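PDB 2NQW: CBS domain protein from Porphyromonas gingivalis, which is a membrane protein of uncertain function that may bind flavin adenine dinucleotide, represented here by its transporter-associated domain. Local coordinates for residues 9-12 and 16-19; 26-31 and 37-42; 30-35 and 87-92; 44-49 and 53-58; 57-60 and 64-67. All coordinates share one frame; numbering follows the deposited sequence. Where two conformers were deposited one is given.

How the interactions relate
All five contacts lie within the transporter-associated domain, where helices pack against an antiparallel sheet. Interactions 1 and 3 have centres 8 Å apart and share that sheet: strand 84-89 pairs with strand 17-20, through F19 N to I87 O at 2.8 Å among others. Interaction 2 shares helix 25-32 with interaction 3, their centres 9 Å apart, and F39 touches L34. L42 then passes the packing on to E55 and I56 of interaction 4. Interactions 4 and 5 share K57 and Q58, and F53 packs against D65, T66 and A67. Interactions 1 and 5 stand on opposite sides of the chain's centre, their nearest atoms about 11 Å apart.

Interaction 1 (9-12 and 16-19); sequences FKVL and SYLF
The carbonyl oxygen of S16 is gripped from two directions: the backbone N of L12 donates to S16 O over 3.0 Å, and a water donates to the same atom over 2.9 Å. That water also donates to L12 O, so it ties segment 9-12 to segment 16-19 just where they run into the connecting turn. The side chain of S16 is employed elsewhere, its OG bonded to OD1 of D14 in the turn.

Further along, K10 and L18 form a hydrogen-bonded pair. K10 N reaches L18 O at 2.8 Å, lying in the carbonyl plane, and L18 N returns to K10 O at 3.1 Å. The result is a short antiparallel beta hairpin on one margin of the sheet, with strand 17-20 going on to pair with strand 84-89.

The two faces of the hairpin differ in character. F9, V11, Y17 and F19 share one side, that of helix 25-32. Here CB of F9 sits over the centre of the F19 ring, 3.4 Å from the centroid and only 7° off the normal, a clear CH-pi contact. With its CG lodged between backbone N and carbonyl carbon (chi1 81°), the F9 ring runs alongside F19, nearly parallel but slid so far that the rings barely overlap. Its CD1 lies 4.1 Å from CD1 of Y17, a neighbour pointing the same way. On the other face L18 offers a branched apolar surface to the aliphatic part of K10, CD1 to CD at 4.2 Å, while the lysine's charged end leads away from the pairing strand.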
# COMPACT_ATOMS: atom_id res chain seq x y z
N PHE A 9 10.88 -0.51 2.77
CA PHE A 9 10.30 0.80 2.86
C PHE A 9 11.24 1.93 3.23
O PHE A 9 12.31 1.72 3.83
CB PHE A 9 9.09 0.75 3.79
CG PHE A 9 9.43 0.81 5.27
CD1 PHE A 9 9.06 1.95 5.99
CD2 PHE A 9 10.03 -0.24 5.93
CE1 PHE A 9 9.30 2.05 7.35
CE2 PHE A 9 10.30 -0.13 7.30
CZ PHE A 9 9.94 1.02 8.00
N LYS A 10 10.79 3.13 2.88
CA LYS A 10 11.48 4.35 3.22
C LYS A 10 10.59 5.20 4.12
O LYS A 10 9.36 5.27 3.94
CB LYS A 10 11.82 5.14 1.96
CG LYS A 10 12.75 4.44 0.97
CD LYS A 10 12.97 5.30 -0.27
CE LYS A 10 13.40 4.47 -1.50
NZ LYS A 10 14.34 3.36 -1.19
N VAL A 11 11.22 5.83 5.11
CA VAL A 11 10.57 6.75 6.04
C VAL A 11 10.83 8.14 5.52
O VAL A 11 12.00 8.58 5.43
CB VAL A 11 11.22 6.59 7.44
CG1 VAL A 11 10.74 7.68 8.41
CG2 VAL A 11 10.89 5.21 7.96
N LEU A 12 9.77 8.86 5.15
CA LEU A 12 9.96 10.20 4.61
C LEU A 12 9.75 11.24 5.67
O LEU A 12 9.01 11.04 6.64
CB LEU A 12 9.01 10.48 3.44
CG LEU A 12 9.48 9.80 2.15
CD1 LEU A 12 9.21 8.34 2.24
CD2 LEU A 12 8.80 10.40 0.93
N SER A 16 5.14 10.34 5.67
CA SER A 16 4.65 9.30 4.75
C SER A 16 5.71 8.21 4.58
O SER A 16 6.83 8.28 5.14
CB SER A 16 4.30 9.92 3.39
OG SER A 16 5.45 10.33 2.69
N TYR A 17 5.33 7.18 3.82
CA TYR A 17 6.20 6.04 3.59
C TYR A 17 6.17 5.67 2.12
O TYR A 17 5.16 5.84 1.46
CB TYR A 17 5.71 4.81 4.41
CG TYR A 17 5.58 5.15 5.87
CD1 TYR A 17 6.72 5.22 6.69
CD2 TYR A 17 4.35 5.48 6.41
CE1 TYR A 17 6.62 5.58 8.02
CE2 TYR A 17 4.23 5.87 7.74
CZ TYR A 17 5.38 5.92 8.53
OH TYR A 17 5.29 6.28 9.87
N LEU A 18 7.27 5.11 1.65
CA LEU A 18 7.28 4.47 0.31
C LEU A 18 7.56 2.99 0.52
O LEU A 18 8.56 2.64 1.19
CB LEU A 18 8.35 5.07 -0.58
CG LEU A 18 8.16 6.52 -0.93
CD1 LEU A 18 9.39 7.05 -1.69
CD2 LEU A 18 6.92 6.67 -1.83
N PHE A 19 6.68 2.13 -0.01
CA PHE A 19 6.86 0.67 0.10
C PHE A 19 6.99 0.05 -1.27
O PHE A 19 6.29 0.46 -2.22
CB PHE A 19 5.63 0.04 0.78
CG PHE A 19 5.71 -0.01 2.27
CD1 PHE A 19 6.15 -1.17 2.92
CD2 PHE A 19 5.39 1.10 3.04
CE1 PHE A 19 6.27 -1.21 4.33
CE2 PHE A 19 5.51 1.07 4.44
CZ PHE A 19 5.94 -0.10 5.08
O HOH W 1 7.60 8.94 7.84

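Interaction 2 (26-31 and 37-42); sequences SDVRHY and NAFGEL
V28 and R29, successive residues of helix 25-32, meet the ring of F39 in quite different ways. The valine comes at the ring's edge, close to its plane: CG1 of V28 stands 3.8 Å from CZ of F39, and the two side chains cross at about a right angle. V28 CG1 is placed there by a chi1 of 177°, which sets that branch opposite the backbone N.

R29 instead slides past the phenylalanine in the reverse direction. Its methylene CG lies 3.8 Å from CE2 of F39, and the chain then bends at chi3, which brings the guanidinium near the ring, NH1 being 4.2 Å from CD2 of F39. The two planes are 53° apart, so this is no stack. CB of A38 lies over the centre of one face of the F39 ring and also touches R29, at 4.4 Å from CD.

The type I turn from N37 to G40 presents A38 and F39 to the helix. G40 leaves it with a positive phi of 62°, a conformation glycine adopts easily. F39 is buried, meeting F72, F74 and L52, as suits a large flat hydrocarbon.

Contact here is therefore mainly apolar. A water accepts from F39 N at 2.8 Å and, weakly, from R29 NH1. R29 gives its methylenes to the packing, while its guanidinium has this weak water link to F39 N.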
# COMPACT_ATOMS: atom_id res chain seq x y z
N SER A 26 1.14 -8.40 5.80
CA SER A 26 1.77 -8.78 7.09
C SER A 26 2.96 -7.90 7.39
O SER A 26 3.09 -7.35 8.49
CB SER A 26 2.23 -10.25 7.04
OG SER A 26 1.13 -11.09 7.34
N ASP A 27 3.85 -7.78 6.41
CA ASP A 27 5.07 -7.01 6.61
C ASP A 27 4.79 -5.52 6.71
O ASP A 27 5.47 -4.83 7.45
CB ASP A 27 6.11 -7.31 5.53
CG ASP A 27 6.77 -8.67 5.73
OD1 ASP A 27 6.53 -9.34 6.77
OD2 ASP A 27 7.51 -9.07 4.82
N VAL A 28 3.80 -5.01 5.97
CA VAL A 28 3.43 -3.61 6.16
C VAL A 28 2.96 -3.38 7.61
O VAL A 28 3.37 -2.40 8.26
CB VAL A 28 2.32 -3.15 5.17
CG1 VAL A 28 1.89 -1.71 5.45
CG2 VAL A 28 2.82 -3.26 3.70
N ARG A 29 2.10 -4.26 8.13
CA ARG A 29 1.64 -4.10 9.50
C ARG A 29 2.79 -4.22 10.48
O ARG A 29 2.84 -3.49 11.48
CB ARG A 29 0.56 -5.14 9.84
CG ARG A 29 -0.74 -4.95 9.04
CD ARG A 29 -1.88 -5.78 9.63
NE ARG A 29 -1.57 -7.20 9.54
CZ ARG A 29 -1.88 -8.02 8.54
NH1 ARG A 29 -2.64 -7.62 7.51
NH2 ARG A 29 -1.46 -9.29 8.57
N HIS A 30 3.74 -5.11 10.19
CA HIS A 30 4.94 -5.27 11.04
C HIS A 30 5.74 -3.97 11.08
O HIS A 30 6.05 -3.45 12.17
CB HIS A 30 5.81 -6.39 10.47
CG HIS A 30 7.16 -6.50 11.10
ND1 HIS A 30 7.34 -7.09 12.33
CD2 HIS A 30 8.36 -6.04 10.71
CE1 HIS A 30 8.63 -7.01 12.65
NE2 HIS A 30 9.27 -6.37 11.68
N TYR A 31 6.08 -3.42 9.91
CA TYR A 31 6.97 -2.26 9.88
C TYR A 31 6.26 -0.97 10.32
O TYR A 31 6.94 -0.06 10.80
CB TYR A 31 7.57 -2.08 8.47
CG TYR A 31 8.66 -3.11 8.22
CD1 TYR A 31 9.82 -3.14 9.02
CD2 TYR A 31 8.54 -4.07 7.22
CE1 TYR A 31 10.83 -4.08 8.83
CE2 TYR A 31 9.56 -5.04 7.02
CZ TYR A 31 10.69 -5.01 7.84
OH TYR A 31 11.69 -5.92 7.63
N ASN A 37 -6.16 -5.88 12.23
CA ASN A 37 -7.31 -5.56 11.38
C ASN A 37 -7.15 -4.27 10.61
O ASN A 37 -8.13 -3.76 10.08
CB ASN A 37 -8.60 -5.51 12.21
CG ASN A 37 -8.66 -4.33 13.13
OD1 ASN A 37 -7.66 -3.71 13.45
ND2 ASN A 37 -9.89 -3.97 13.54
N ALA A 38 -5.94 -3.74 10.49
CA ALA A 38 -5.74 -2.44 9.86
C ALA A 38 -6.35 -2.37 8.46
O ALA A 38 -6.87 -1.33 8.05
CB ALA A 38 -4.24 -2.10 9.79
N PHE A 39 -6.22 -3.46 7.68
CA PHE A 39 -6.70 -3.45 6.29
C PHE A 39 -8.00 -4.23 6.12
O PHE A 39 -8.47 -4.44 4.99
CB PHE A 39 -5.58 -3.95 5.35
CG PHE A 39 -4.30 -3.17 5.50
CD1 PHE A 39 -4.30 -1.78 5.35
CD2 PHE A 39 -3.12 -3.82 5.82
CE1 PHE A 39 -3.10 -1.06 5.49
CE2 PHE A 39 -1.93 -3.10 5.97
CZ PHE A 39 -1.91 -1.73 5.81
N GLY A 40 -8.57 -4.63 7.26
CA GLY A 40 -9.96 -5.09 7.28
C GLY A 40 -10.27 -6.32 6.46
O GLY A 40 -9.38 -7.09 6.07
N GLU A 41 -11.55 -6.54 6.18
CA GLU A 41 -11.96 -7.72 5.43
C GLU A 41 -11.40 -7.69 4.02
O GLU A 41 -11.04 -8.73 3.47
CB GLU A 41 -13.48 -7.84 5.38
CG GLU A 41 -14.09 -8.18 6.70
CD GLU A 41 -15.59 -8.44 6.59
OE1 GLU A 41 -16.02 -9.42 5.93
OE2 GLU A 41 -16.36 -7.66 7.16
N LEU A 42 -11.33 -6.51 3.41
CA LEU A 42 -10.78 -6.44 2.09
C LEU A 42 -9.32 -6.95 2.09
O LEU A 42 -8.88 -7.71 1.20
CB LEU A 42 -10.87 -4.98 1.64
CG LEU A 42 -10.80 -4.83 0.15
CD1 LEU A 42 -12.02 -5.46 -0.58
CD2 LEU A 42 -10.68 -3.38 -0.20
O HOH W 2 -5.09 -6.02 8.19

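Interaction 3 (30-35 and 87-92); sequences HYLDLP and IKIFPF
The F92 ring is met by two leucines from the end of helix 25-32 and the loop beyond. L34 CD2 comes within 3.7 Å of F92 CE1, while L32 CD1 lies 4.1 Å from CE2; both approach obliquely. In the plane of the ring, at its edge, is the carbonyl oxygen of F90, and F72 makes an edge-to-face pair with F92. A chi1 of 54°, CG between the backbone N and the carbonyl carbon, turns the ring so that both leucine methyls come to it from the same side of its plane.

L32 also meets I89 end to end, CD1 to CD1 at 3.9 Å. Branched aliphatic side chains suit this place: L32 CD1 touches both the I89 methyl and the F92 ring.

The backbone turns sharply between the two leucines. D33, with positive phi, closes the helix in a Schellman motif, so that L32 at the helix end and L34 beyond it both face inward.

The contact joins the C-terminal end of helix 25-32 to the last strand, 84-89, and the tail after it. L32 also packs on Y17 and F19 of strand 17-20, whereas L34 meets F72 of strand 72-79 and F39.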
# COMPACT_ATOMS: atom_id res chain seq x y z
N HIS A 30 3.74 -5.11 10.19
CA HIS A 30 4.94 -5.27 11.04
C HIS A 30 5.74 -3.97 11.08
O HIS A 30 6.05 -3.45 12.17
CB HIS A 30 5.81 -6.39 10.47
CG HIS A 30 7.16 -6.50 11.10
ND1 HIS A 30 7.34 -7.09 12.33
CD2 HIS A 30 8.36 -6.04 10.71
CE1 HIS A 30 8.63 -7.01 12.65
NE2 HIS A 30 9.27 -6.37 11.68
N TYR A 31 6.08 -3.42 9.91
CA TYR A 31 6.97 -2.26 9.88
C TYR A 31 6.26 -0.97 10.32
O TYR A 31 6.94 -0.06 10.80
CB TYR A 31 7.57 -2.08 8.47
CG TYR A 31 8.66 -3.11 8.22
CD1 TYR A 31 9.82 -3.14 9.02
CD2 TYR A 31 8.54 -4.07 7.22
CE1 TYR A 31 10.83 -4.08 8.83
CE2 TYR A 31 9.56 -5.04 7.02
CZ TYR A 31 10.69 -5.01 7.84
OH TYR A 31 11.69 -5.92 7.63
N LEU A 32 4.93 -0.88 10.16
CA LEU A 32 4.23 0.34 10.56
C LEU A 32 3.54 0.19 11.91
O LEU A 32 2.79 1.08 12.31
CB LEU A 32 3.23 0.79 9.48
CG LEU A 32 3.88 1.14 8.14
CD1 LEU A 32 2.80 1.67 7.20
CD2 LEU A 32 5.03 2.13 8.31
N ASP A 33 3.81 -0.91 12.62
CA ASP A 33 3.24 -1.09 13.95
C ASP A 33 1.75 -0.94 13.90
O ASP A 33 1.12 -0.36 14.84
CB ASP A 33 3.82 -0.09 14.96
CG ASP A 33 5.31 -0.19 15.09
OD1 ASP A 33 5.85 -1.32 15.06
OD2 ASP A 33 5.99 0.87 15.23
N LEU A 34 1.11 -1.69 13.00
CA LEU A 34 -0.36 -1.64 12.84
C LEU A 34 -1.05 -2.82 13.51
O LEU A 34 -0.48 -3.91 13.58
CB LEU A 34 -0.74 -1.66 11.36
CG LEU A 34 -0.17 -0.48 10.56
CD1 LEU A 34 -0.54 -0.63 9.09
CD2 LEU A 34 -0.69 0.84 11.10
N PRO A 35 -2.29 -2.61 13.95
CA PRO A 35 -3.08 -3.75 14.46
C PRO A 35 -3.45 -4.73 13.34
O PRO A 35 -3.45 -4.38 12.14
CB PRO A 35 -4.32 -3.07 15.02
CG PRO A 35 -4.50 -1.88 14.15
CD PRO A 35 -3.06 -1.36 13.93
N ILE A 87 4.45 1.95 -3.83
CA ILE A 87 3.26 2.61 -3.34
C ILE A 87 3.64 3.53 -2.19
O ILE A 87 4.37 3.13 -1.26
CB ILE A 87 2.21 1.57 -2.88
CG1 ILE A 87 1.57 0.92 -4.13
CG2 ILE A 87 1.10 2.19 -2.00
CD1 ILE A 87 0.73 -0.33 -3.83
N LYS A 88 3.12 4.76 -2.25
CA LYS A 88 3.18 5.69 -1.13
C LYS A 88 2.02 5.44 -0.19
O LYS A 88 0.87 5.33 -0.64
CB LYS A 88 3.08 7.12 -1.66
CG LYS A 88 2.94 8.15 -0.56
CD LYS A 88 3.04 9.57 -1.15
CE LYS A 88 2.69 10.58 -0.05
NZ LYS A 88 2.82 11.99 -0.58
N ILE A 89 2.33 5.37 1.12
CA ILE A 89 1.29 5.39 2.17
C ILE A 89 1.39 6.78 2.80
O ILE A 89 2.47 7.18 3.28
CB ILE A 89 1.50 4.26 3.20
CG1 ILE A 89 1.46 2.90 2.50
CG2 ILE A 89 0.47 4.39 4.32
CD1 ILE A 89 1.70 1.70 3.43
N PHE A 90 0.29 7.54 2.75
CA PHE A 90 0.30 8.89 3.30
C PHE A 90 0.39 8.84 4.82
O PHE A 90 0.15 7.80 5.45
CB PHE A 90 -0.98 9.61 2.85
CG PHE A 90 -0.92 10.19 1.46
CD1 PHE A 90 -0.77 11.55 1.28
CD2 PHE A 90 -0.97 9.35 0.36
CE1 PHE A 90 -0.70 12.10 -0.02
CE2 PHE A 90 -0.91 9.86 -0.94
CZ PHE A 90 -0.77 11.24 -1.12
N PRO A 91 0.73 9.98 5.44
CA PRO A 91 0.74 9.97 6.91
C PRO A 91 -0.66 9.63 7.42
O PRO A 91 -1.66 10.07 6.81
CB PRO A 91 1.09 11.42 7.28
CG PRO A 91 1.69 12.03 5.99
CD PRO A 91 1.02 11.31 4.87
N PHE A 92 -0.76 8.90 8.53
CA PHE A 92 -2.08 8.52 9.05
C PHE A 92 -2.13 8.73 10.55
O PHE A 92 -1.10 8.66 11.26
CB PHE A 92 -2.44 7.06 8.67
CG PHE A 92 -1.40 6.07 9.06
CD1 PHE A 92 -1.49 5.43 10.31
CD2 PHE A 92 -0.34 5.76 8.20
CE1 PHE A 92 -0.51 4.54 10.70
CE2 PHE A 92 0.64 4.86 8.61
CZ PHE A 92 0.54 4.25 9.84

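Interaction 4 (44-49 and 53-58); sequences DEVDTL and FLEIKQ
Two torsions fold E55 against V46: a chi1 of -167° swings its CG to the far side of CB from the backbone N, and a bend at chi2 (74°) then brings the carboxylate round toward the loop. V46 answers with its CG1 branch, set opposite its own carbonyl carbon, which lies 4.0 Å from E55 CB and 3.5 Å from OE1. The valine methyl thus crosses the glutamate at a slant, touching its CB as well as OE1.

E45 reaches the same glutamate with a chain extended beyond CG. The two side chains cross at about a right angle, their carboxylate planes 73° apart. The modelled approach of E45 OE1 to E55 OE2 is too short to be trusted, so no bond can be read from it.

Deeper in, F53 N donates to L49 O at 3.1 Å, an ordinary bond of helix 49-57. T48 is the N-cap of that helix, its OG1 accepting from G51 N, a task to which a short hydroxyl side chain is well suited. L49 and F53 face the sheet, both meeting F74, while E55 also packs on L42 of helix 40-43.

Chemically, the sound part of the side-chain contact is mainly apolar: a valine methyl against the aliphatic part of E55, with OE1 close by, beside a routine helix bond. How the two acids relate remains doubtful.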
# COMPACT_ATOMS: atom_id res chain seq x y z
N ASP A 44 -8.00 -9.02 3.98
CA ASP A 44 -7.94 -10.46 4.22
C ASP A 44 -8.04 -11.25 2.91
O ASP A 44 -7.75 -12.43 2.89
CB ASP A 44 -9.09 -10.89 5.13
CG ASP A 44 -8.91 -10.48 6.57
OD1 ASP A 44 -7.79 -10.10 6.98
OD2 ASP A 44 -9.94 -10.56 7.32
N GLU A 45 -8.47 -10.61 1.84
CA GLU A 45 -8.64 -11.28 0.55
C GLU A 45 -7.39 -11.30 -0.30
O GLU A 45 -7.38 -11.94 -1.37
CB GLU A 45 -9.74 -10.53 -0.25
CG GLU A 45 -11.11 -10.62 0.46
CD GLU A 45 -12.20 -9.66 -0.02
OE1 GLU A 45 -11.97 -8.88 -0.96
OE2 GLU A 45 -13.29 -9.68 0.62
N VAL A 46 -6.33 -10.62 0.16
CA VAL A 46 -5.13 -10.47 -0.66
C VAL A 46 -3.88 -10.63 0.19
O VAL A 46 -3.96 -10.67 1.43
CB VAL A 46 -5.11 -9.07 -1.35
CG1 VAL A 46 -6.29 -8.91 -2.31
CG2 VAL A 46 -5.08 -7.96 -0.27
N ASP A 47 -2.73 -10.70 -0.47
CA ASP A 47 -1.47 -10.95 0.21
C ASP A 47 -0.51 -9.77 0.29
O ASP A 47 0.37 -9.75 1.16
CB ASP A 47 -0.70 -12.12 -0.44
CG ASP A 47 0.53 -12.50 0.34
OD1 ASP A 47 0.38 -12.70 1.56
OD2 ASP A 47 1.63 -12.55 -0.24
N THR A 48 -0.62 -8.83 -0.65
CA THR A 48 0.38 -7.77 -0.75
C THR A 48 -0.24 -6.38 -0.81
O THR A 48 -1.44 -6.25 -1.02
CB THR A 48 1.27 -7.95 -2.01
OG1 THR A 48 0.43 -7.72 -3.15
CG2 THR A 48 1.92 -9.36 -2.07
N LEU A 49 0.61 -5.38 -0.64
CA LEU A 49 0.16 -4.00 -0.73
C LEU A 49 -0.40 -3.65 -2.11
O LEU A 49 -1.45 -3.02 -2.23
CB LEU A 49 1.33 -3.09 -0.31
CG LEU A 49 0.98 -1.61 -0.17
CD1 LEU A 49 -0.07 -1.33 0.89
CD2 LEU A 49 2.27 -0.86 0.14
N PHE A 53 -4.31 -2.59 -3.24
CA PHE A 53 -4.65 -1.52 -4.17
C PHE A 53 -5.58 -2.04 -5.26
O PHE A 53 -6.62 -1.41 -5.55
CB PHE A 53 -3.34 -0.95 -4.76
CG PHE A 53 -3.54 0.42 -5.38
CD1 PHE A 53 -3.25 1.56 -4.63
CD2 PHE A 53 -4.02 0.58 -6.69
CE1 PHE A 53 -3.45 2.84 -5.15
CE2 PHE A 53 -4.25 1.84 -7.20
CZ PHE A 53 -3.97 2.96 -6.43
N LEU A 54 -5.23 -3.20 -5.85
CA LEU A 54 -6.07 -3.77 -6.90
C LEU A 54 -7.45 -4.16 -6.37
O LEU A 54 -8.45 -4.08 -7.09
CB LEU A 54 -5.41 -5.02 -7.51
CG LEU A 54 -4.08 -4.78 -8.21
CD1 LEU A 54 -3.50 -6.08 -8.72
CD2 LEU A 54 -4.23 -3.77 -9.37
N GLU A 55 -7.50 -4.65 -5.13
CA GLU A 55 -8.78 -5.08 -4.55
C GLU A 55 -9.70 -3.88 -4.32
O GLU A 55 -10.93 -4.00 -4.46
CB GLU A 55 -8.51 -5.76 -3.20
CG GLU A 55 -9.69 -6.52 -2.63
CD GLU A 55 -10.00 -7.82 -3.32
OE1 GLU A 55 -9.21 -8.34 -4.11
OE2 GLU A 55 -11.07 -8.41 -3.00
N ILE A 56 -9.11 -2.73 -3.96
CA ILE A 56 -9.91 -1.52 -3.80
C ILE A 56 -10.39 -0.97 -5.15
O ILE A 56 -11.57 -0.59 -5.31
CB ILE A 56 -9.14 -0.42 -3.03
CG1 ILE A 56 -8.82 -0.89 -1.59
CG2 ILE A 56 -9.88 0.90 -3.01
CD1 ILE A 56 -7.72 -0.04 -0.93
N LYS A 57 -9.48 -0.90 -6.13
CA LYS A 57 -9.77 -0.16 -7.36
C LYS A 57 -10.38 -1.01 -8.47
O LYS A 57 -11.08 -0.47 -9.32
CB LYS A 57 -8.51 0.56 -7.86
CG LYS A 57 -8.00 1.60 -6.87
CD LYS A 57 -8.95 2.81 -6.69
CE LYS A 57 -9.11 3.68 -7.93
NZ LYS A 57 -7.80 4.27 -8.35
N GLN A 58 -10.10 -2.30 -8.46
CA GLN A 58 -10.73 -3.24 -9.39
C GLN A 58 -10.56 -2.84 -10.85
O GLN A 58 -11.49 -2.93 -11.67
CB GLN A 58 -12.19 -3.43 -9.00
CG GLN A 58 -12.27 -4.23 -7.69
CD GLN A 58 -11.99 -5.70 -7.94
OE1 GLN A 58 -12.79 -6.35 -8.58
NE2 GLN A 58 -10.80 -6.20 -7.52

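Interaction 5 (57-60 and 64-67); sequences KQEL and GDTA
K57 curls back on itself to reach T66: its four chi torsions all lie between -60° and -70°, winding the chain into a tight coil instead of a straight arm. NZ ends 2.8 Å from T66 O, to which it donates from 22° outside the carbonyl plane. The coil also lays methylenes on the strand, K57 CG standing 3.9 Å from CB of A67. An alanine at this buried place leaves room for them, and a lysine can combine such apolar cover with a polar tip.

The ammonium has acidic company. E59, with an extended chain, makes a long, weak salt bridge to it, OE2 to NZ 3.6 Å. D65 OD2 is farther from NZ, at 4.5 Å, and is linked through a water that accepts from K57 NZ and donates to E59 OE2 and to D65 OD2 at 2.7 Å. This shared water joins all three charges, and the lysine may ease the mutual repulsion of the two carboxylates, whose OE2 and OD2 are 4.3 Å apart.

D65 is further secured by the backbone N of H62, which donates to OD2, and by a second water that bridges OD2 to L60 O, 2.7 Å from each. OD2 thus accepts from H62 N and two waters, a load that a short carboxylate can carry. G64, just before it, has a positive phi, which glycine tolerates readily.

This surface contact closes the loop between helix 49-57 and strand 66-69, one of the two outermost strands of the sheet, whose A67 packs on F53 and I56 of the helix and hydrogen-bonds through its backbone to F74 of strand 72-79.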
# COMPACT_ATOMS: atom_id res chain seq x y z
N LYS A 57 -9.48 -0.90 -6.13
CA LYS A 57 -9.77 -0.16 -7.36
C LYS A 57 -10.38 -1.01 -8.47
O LYS A 57 -11.08 -0.47 -9.32
CB LYS A 57 -8.51 0.56 -7.86
CG LYS A 57 -8.00 1.60 -6.87
CD LYS A 57 -8.95 2.81 -6.69
CE LYS A 57 -9.11 3.68 -7.93
NZ LYS A 57 -7.80 4.27 -8.35
N GLN A 58 -10.10 -2.30 -8.46
CA GLN A 58 -10.73 -3.24 -9.39
C GLN A 58 -10.56 -2.84 -10.85
O GLN A 58 -11.49 -2.93 -11.67
CB GLN A 58 -12.19 -3.43 -9.00
CG GLN A 58 -12.27 -4.23 -7.69
CD GLN A 58 -11.99 -5.70 -7.94
OE1 GLN A 58 -12.79 -6.35 -8.58
NE2 GLN A 58 -10.80 -6.20 -7.52
N GLU A 59 -9.34 -2.42 -11.18
CA GLU A 59 -8.99 -2.04 -12.55
C GLU A 59 -7.49 -2.14 -12.70
O GLU A 59 -6.76 -2.18 -11.70
CB GLU A 59 -9.46 -0.61 -12.84
CG GLU A 59 -8.73 0.43 -12.01
CD GLU A 59 -9.32 1.83 -12.12
OE1 GLU A 59 -10.23 2.07 -12.96
OE2 GLU A 59 -8.84 2.69 -11.36
N LEU A 60 -7.01 -2.18 -13.94
CA LEU A 60 -5.55 -2.19 -14.13
C LEU A 60 -4.99 -0.85 -13.65
O LEU A 60 -5.59 0.21 -13.91
CB LEU A 60 -5.20 -2.42 -15.61
CG LEU A 60 -5.17 -3.91 -15.99
CD1 LEU A 60 -6.57 -4.51 -16.07
CD2 LEU A 60 -4.45 -4.04 -17.33
N GLY A 64 0.23 7.29 -10.51
CA GLY A 64 -0.63 8.40 -10.13
C GLY A 64 -1.97 8.00 -9.55
O GLY A 64 -2.67 8.81 -8.96
N ASP A 65 -2.36 6.74 -9.72
CA ASP A 65 -3.63 6.30 -9.16
C ASP A 65 -3.56 6.36 -7.63
O ASP A 65 -2.51 6.11 -7.02
CB ASP A 65 -3.91 4.85 -9.56
CG ASP A 65 -4.33 4.69 -11.02
OD1 ASP A 65 -4.40 5.69 -11.75
OD2 ASP A 65 -4.57 3.51 -11.39
N THR A 66 -4.71 6.62 -7.03
CA THR A 66 -4.82 6.61 -5.58
C THR A 66 -5.97 5.70 -5.13
O THR A 66 -6.88 5.36 -5.90
CB THR A 66 -5.07 8.03 -5.02
OG1 THR A 66 -6.32 8.55 -5.48
CG2 THR A 66 -3.92 8.98 -5.40
N ALA A 67 -5.93 5.29 -3.86
CA ALA A 67 -6.97 4.45 -3.30
C ALA A 67 -7.04 4.78 -1.82
O ALA A 67 -6.02 5.14 -1.22
CB ALA A 67 -6.64 2.98 -3.48
O HOH W 3 -6.54 2.27 -9.99
O HOH W 4 -5.76 2.91 -13.70